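Local coordinates for protein beta-fructofuranosidase (Arthrobacter, PDB 3WPU) that is a beta-fructofuranosidase of the levansucrase/invertase family, in the beta-fructosidase clan of five-bladed beta-propeller proteins, at residues S267-R271 with E272-C276; Y289-V293 with D294-A298; L328-N331 with C332-Q336. All blocks are in the same frame, centred on the assembly; numbering follows the deposited sequence.

Interaction 1: residues S267-R271 with E272-C276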
# COMPACT_ATOMS: atom_id res chain seq x y z
N SER A 267 -1.15 14.17 -11.89
CA SER A 267 -0.48 14.86 -12.98
C SER A 267 -0.59 16.37 -12.76
O SER A 267 -1.61 16.89 -12.33
CB SER A 267 -1.11 14.46 -14.30
OG SER A 267 -0.95 13.07 -14.53
N ALA A 268 0.49 17.07 -13.07
CA ALA A 268 0.64 18.49 -12.74
C ALA A 268 0.01 19.40 -13.80
O ALA A 268 0.69 20.07 -14.60
CB ALA A 268 2.13 18.80 -12.55
N MET A 269 -1.31 19.41 -13.81
CA MET A 269 -2.08 20.29 -14.68
C MET A 269 -3.02 21.07 -13.80
O MET A 269 -3.50 20.56 -12.79
CB MET A 269 -2.88 19.48 -15.70
CG MET A 269 -2.00 18.91 -16.80
SD MET A 269 -2.87 17.93 -18.05
CE MET A 269 -3.17 16.38 -17.24
N GLN A 270 -3.28 22.32 -14.17
CA GLN A 270 -4.30 23.09 -13.50
C GLN A 270 -5.62 22.36 -13.69
O GLN A 270 -5.92 21.92 -14.80
CB GLN A 270 -4.37 24.49 -14.14
CG GLN A 270 -5.36 25.42 -13.47
CD GLN A 270 -4.94 25.84 -12.07
OE1 GLN A 270 -5.76 25.90 -11.15
NE2 GLN A 270 -3.68 26.12 -11.90
N ARG A 271 -6.40 22.22 -12.62
CA ARG A 271 -7.59 21.38 -12.65
C ARG A 271 -8.52 21.72 -13.81
O ARG A 271 -9.00 20.85 -14.53
CB ARG A 271 -8.34 21.49 -11.33
CG ARG A 271 -9.64 20.72 -11.30
CD ARG A 271 -10.24 20.80 -9.91
NE ARG A 271 -11.41 19.95 -9.76
CZ ARG A 271 -11.40 18.63 -9.60
NH1 ARG A 271 -10.25 17.94 -9.59
NH2 ARG A 271 -12.54 17.98 -9.44
N GLU A 272 -8.76 23.02 -13.97
CA GLU A 272 -9.71 23.53 -14.92
C GLU A 272 -9.27 23.46 -16.38
O GLU A 272 -10.12 23.54 -17.28
CB GLU A 272 -10.05 24.98 -14.57
CG GLU A 272 -10.65 25.17 -13.18
CD GLU A 272 -9.65 25.20 -12.03
OE1 GLU A 272 -10.10 25.15 -10.87
OE2 GLU A 272 -8.43 25.27 -12.24
N THR A 273 -7.97 23.38 -16.64
CA THR A 273 -7.49 23.34 -18.02
C THR A 273 -6.90 21.98 -18.40
O THR A 273 -6.48 21.78 -19.54
CB THR A 273 -6.41 24.40 -18.27
OG1 THR A 273 -5.28 24.15 -17.43
CG2 THR A 273 -6.97 25.77 -17.98
N ALA A 274 -6.86 21.04 -17.46
CA ALA A 274 -6.31 19.71 -17.75
C ALA A 274 -6.99 19.08 -18.96
O ALA A 274 -8.23 19.14 -19.11
CB ALA A 274 -6.44 18.79 -16.54
N THR A 275 -6.18 18.49 -19.83
CA THR A 275 -6.67 17.80 -21.00
C THR A 275 -5.99 16.44 -21.14
O THR A 275 -4.92 16.19 -20.58
CB THR A 275 -6.38 18.59 -22.27
OG1 THR A 275 -4.98 18.79 -22.38
CG2 THR A 275 -7.12 19.93 -22.24
N CYS A 276 -6.64 15.58 -21.91
CA CYS A 276 -6.06 14.30 -22.26
C CYS A 276 -5.67 14.34 -23.73
O CYS A 276 -6.13 15.19 -24.48
CB CYS A 276 -7.01 13.18 -21.88
SG CYS A 276 -7.06 13.02 -20.06
O HOH W 1 -10.09 19.87 -17.02
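Between M269 and A274 the chain reverses through a type I beta turn with R271 and E272 at its corners, the amide of T273 donating to Q270 O (N to O 3.1 Å). That donor sits well above the carbonyl plane, 56° out of it, and the next amide, A274 N, adds a weak bond to the same oxygen at a bent N-H...O angle of 124°. A water bridges the corner carbonyl R271 O and A274 O, donating to both at 2.9 Å. The turn belongs to the loop that leaves propeller strand 260-266 and runs to the short helix 278-281; just ahead of it A268 centres an inverse gamma turn closed by M269 N and S267 O.

Apolar contact comes from M269, whose CB meets A274 CB at 3.7 Å. With chi1 at -74° and a straight chi2, M269 SD lies 3.7 Å from T275 O; the bend at chi3 then turns CE back toward the A274 methyl. Both side chains also touch I305 of strand 305-313. At the outer, more exposed corner, E272 bends at chi2 and brings OE2 to 3.3 Å from Q270 CG, while T273 OG1 rests against Q270 CB at 3.4 Å. R271 extends the other way, along N239 and Y303.

Interaction 2: residues Y289-V293 with D294-A298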
# COMPACT_ATOMS: atom_id res chain seq x y z
N TYR A 289 -14.07 0.87 -31.67
CA TYR A 289 -14.46 1.28 -30.30
C TYR A 289 -13.71 2.52 -29.79
O TYR A 289 -13.93 2.96 -28.66
CB TYR A 289 -14.26 0.10 -29.32
CG TYR A 289 -15.22 -1.02 -29.57
CD1 TYR A 289 -16.49 -1.02 -28.99
CD2 TYR A 289 -14.90 -2.06 -30.41
CE1 TYR A 289 -17.38 -2.03 -29.23
CE2 TYR A 289 -15.79 -3.09 -30.66
CZ TYR A 289 -17.02 -3.07 -30.06
OH TYR A 289 -17.91 -4.09 -30.29
N ALA A 290 -12.80 3.07 -30.59
CA ALA A 290 -12.06 4.25 -30.17
C ALA A 290 -12.95 5.44 -29.85
O ALA A 290 -14.03 5.63 -30.45
CB ALA A 290 -11.04 4.62 -31.24
N GLU A 291 -12.52 6.23 -28.87
CA GLU A 291 -13.16 7.50 -28.53
C GLU A 291 -12.34 8.62 -29.13
O GLU A 291 -11.17 8.44 -29.44
CB GLU A 291 -13.19 7.72 -27.01
CG GLU A 291 -13.84 6.62 -26.22
CD GLU A 291 -13.59 6.80 -24.74
OE1 GLU A 291 -12.44 6.54 -24.30
OE2 GLU A 291 -14.54 7.15 -24.02
N THR A 292 -12.94 9.79 -29.28
CA THR A 292 -12.16 10.94 -29.71
C THR A 292 -11.63 11.71 -28.51
O THR A 292 -12.26 11.73 -27.44
CB THR A 292 -12.95 11.88 -30.64
OG1 THR A 292 -13.94 12.61 -29.89
CG2 THR A 292 -13.63 11.08 -31.74
N VAL A 293 -10.48 12.34 -28.70
CA VAL A 293 -9.89 13.23 -27.70
C VAL A 293 -10.90 14.31 -27.29
O VAL A 293 -11.10 14.56 -26.09
CB VAL A 293 -8.56 13.85 -28.21
CG1 VAL A 293 -8.14 15.04 -27.36
CG2 VAL A 293 -7.44 12.80 -28.23
N ASP A 294 -11.57 14.92 -28.27
CA ASP A 294 -12.57 15.94 -27.94
C ASP A 294 -13.71 15.41 -27.06
O ASP A 294 -14.10 16.07 -26.09
CB ASP A 294 -13.15 16.59 -29.22
CG ASP A 294 -12.14 17.46 -29.96
OD1 ASP A 294 -11.07 17.80 -29.42
OD2 ASP A 294 -12.45 17.83 -31.12
N ASP A 295 -14.25 14.24 -27.38
CA ASP A 295 -15.35 13.70 -26.57
C ASP A 295 -14.90 13.39 -25.13
O ASP A 295 -15.64 13.62 -24.17
CB ASP A 295 -15.94 12.42 -27.18
CG ASP A 295 -16.78 12.69 -28.43
OD1 ASP A 295 -17.10 13.87 -28.72
OD2 ASP A 295 -17.15 11.70 -29.09
N VAL A 296 -13.71 12.83 -24.98
CA VAL A 296 -13.21 12.55 -23.64
C VAL A 296 -12.97 13.85 -22.85
O VAL A 296 -13.36 13.98 -21.69
CB VAL A 296 -11.95 11.66 -23.68
CG1 VAL A 296 -11.32 11.52 -22.29
CG2 VAL A 296 -12.32 10.29 -24.24
N ASN A 297 -12.33 14.82 -23.49
CA ASN A 297 -12.09 16.14 -22.85
C ASN A 297 -13.36 16.90 -22.44
O ASN A 297 -13.32 17.71 -21.49
CB ASN A 297 -11.21 17.01 -23.73
CG ASN A 297 -9.75 16.63 -23.63
OD1 ASN A 297 -9.30 16.10 -22.62
ND2 ASN A 297 -9.01 16.90 -24.68
N ALA A 298 -14.46 16.62 -23.13
CA ALA A 298 -15.78 17.20 -22.81
C ALA A 298 -16.55 16.43 -21.75
O ALA A 298 -17.60 16.90 -21.31
CB ALA A 298 -16.63 17.31 -24.08
O HOH W 2 -15.71 9.50 -28.78
O HOH W 3 -15.35 14.24 -31.44
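A methyl of V296, CG2, lies squarely over one face of the E291 carboxylate, 3.7 Å from its CD, while OE1 at the rim of that group is held by a salt bridge to R30 and a hydrogen bond from Y283. The carboxylate of D295 is met in a similar way: T292 OG1 stands over its face, 3.2 Å from CG, without bonding to it. The D295 oxygens instead take waters, one donating to OD2 at 2.6 Å while accepting from T292 N, the other reaching OD1 weakly and also bonded to T292 OG1. The third flat group, the N297 amide, has V293 O over one face, and V293 CG1 comes alongside ND2 at 3.4 Å; its OD1 accepts from C276 N.

T292 is the N-cap of helix 293-297. With chi1 at 72°, OG1 lies between the backbone N and the carbonyl carbon and turns forward to accept from D295 N (3.0 Å, 159° at the hydrogen). V296 N to T292 O, at 3.1 Å, and N297 N to V293 O, at 2.9 Å, begin the regular i+4 pattern. On the inner side V293 and V296 pack on L281 of helix 278-281.

Of the first-turn amides, D295 N is thus taken by the T292 hydroxyl and V296 N by the T292 carbonyl, and T292 N reaches D295 through water. The carboxylates of D294 and D295, both in this first turn, are probably stabilised by the positive end of the helix dipole.

Interaction 3: residues L328-N331 with C332-Q336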
# COMPACT_ATOMS: atom_id res chain seq x y z
N LEU A 328 3.98 6.39 -13.82
CA LEU A 328 2.70 5.97 -14.38
C LEU A 328 1.70 7.12 -14.24
O LEU A 328 1.70 7.84 -13.22
CB LEU A 328 2.17 4.75 -13.64
CG LEU A 328 0.86 4.16 -14.16
CD1 LEU A 328 1.09 3.34 -15.42
CD2 LEU A 328 0.11 3.36 -13.10
N SER A 329 0.95 7.37 -15.30
CA SER A 329 -0.17 8.32 -15.26
C SER A 329 -1.42 7.61 -15.67
O SER A 329 -1.39 6.70 -16.51
CB SER A 329 0.05 9.52 -16.18
OG SER A 329 0.25 9.14 -17.54
N ALA A 330 -2.54 8.04 -15.07
CA ALA A 330 -3.86 7.54 -15.34
C ALA A 330 -4.81 8.69 -15.75
O ALA A 330 -5.97 8.78 -15.28
CB ALA A 330 -4.38 6.82 -14.11
N ASN A 331 -4.31 9.56 -16.62
CA ASN A 331 -5.07 10.73 -17.07
C ASN A 331 -6.31 10.31 -17.82
O ASN A 331 -6.26 9.45 -18.71
CB ASN A 331 -4.23 11.67 -17.93
CG ASN A 331 -3.05 12.25 -17.16
OD1 ASN A 331 -2.97 12.18 -15.95
ND2 ASN A 331 -2.09 12.79 -17.90
N CYS A 332 -7.44 10.85 -17.38
CA CYS A 332 -8.77 10.46 -17.82
C CYS A 332 -9.12 8.98 -17.54
O CYS A 332 -9.94 8.39 -18.24
CB CYS A 332 -8.97 10.82 -19.30
SG CYS A 332 -8.96 12.62 -19.54
N VAL A 333 -8.46 8.38 -16.54
CA VAL A 333 -8.78 6.99 -16.15
C VAL A 333 -9.17 6.94 -14.69
O VAL A 333 -10.28 6.51 -14.36
CB VAL A 333 -7.59 6.05 -16.48
CG1 VAL A 333 -7.78 4.68 -15.84
CG2 VAL A 333 -7.48 5.91 -17.99
N THR A 334 -8.32 7.45 -13.80
CA THR A 334 -8.66 7.52 -12.37
C THR A 334 -7.99 8.72 -11.68
O THR A 334 -6.86 9.11 -12.01
CB THR A 334 -8.32 6.22 -11.58
OG1 THR A 334 -8.72 6.38 -10.22
CG2 THR A 334 -6.81 5.91 -11.61
N ASP A 335 -8.69 9.23 -10.67
CA ASP A 335 -8.22 10.27 -9.77
C ASP A 335 -7.09 9.78 -8.86
O ASP A 335 -6.23 10.56 -8.45
CB ASP A 335 -9.41 10.70 -8.88
CG ASP A 335 -9.09 11.87 -7.96
OD1 ASP A 335 -8.41 12.85 -8.39
OD2 ASP A 335 -9.53 11.81 -6.78
N GLN A 336 -7.13 8.49 -8.53
CA GLN A 336 -6.37 7.97 -7.41
C GLN A 336 -5.71 6.62 -7.67
O GLN A 336 -6.35 5.59 -7.67
CB GLN A 336 -7.29 7.90 -6.18
CG GLN A 336 -7.63 9.25 -5.61
CD GLN A 336 -8.25 9.13 -4.24
OE1 GLN A 336 -8.24 10.06 -3.47
NE2 GLN A 336 -8.73 7.93 -3.91
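Backbone hydrogen bonding centres on A330 O, which accepts from both V333 N and T334 N. The bond from V333 N to A330 O, 2.8 Å long, closes a type II beta turn with N331 and C332 at its corners; C332 has the positive phi (60°) of the second corner, and the donor lies above the carbonyl plane. The second, 3.1 Å from T334 N to A330 O, runs in the carbonyl plane with an N-H...O angle of 160°, so this buried oxygen is gripped from two directions. One step further on, T334 OG1 accepts from Q336 N at 3.1 Å, an almost straight bond that makes an ST turn. At the first corner, N331 OD1 is hydrogen-bonded to S267 OG.

Apolar contact is slight. T334 has OG1 anti to its own nitrogen (chi1 -179°), which swings CG2 toward A330 and sets it 3.6 Å from A330 CB. V333 CB comes to 4.1 Å from the same A330 CB.

The covalent link is the disulfide of C332 with C276.

Strand 321-331, which leads into this turn, lies between strands 26-27 and 305-313 in a mixed sheet. Helix 30-38 flanks the turn, with V333 packed on R30 and A33 and C332 O hydrogen-bonded to R30, while S355 of strand 348-355 anchors T334 OG1 from the adjoining sheet.

Along the chain the three contacts follow one another as interactions 1, 2 and 3, yet in space they form one cluster at the edge of the propeller. Centres are about 11 Å apart for interactions 1 and 3 and about 16 Å for each pairing with interaction 2. Interaction 1 follows strand 260-266, and interaction 3 spans the end region of strand 321-331 and the loop after it; both strands belong to one mixed sheet, and the C276-C332 disulfide fastens the two loops covalently. Interaction 2 is the outermost. Its helix 293-297 is linked toward the sheet by a hydrogen bond between N297 OD1 and C276 N, by V296 on the disulfide, and by R30, which serves interactions 2 and 3.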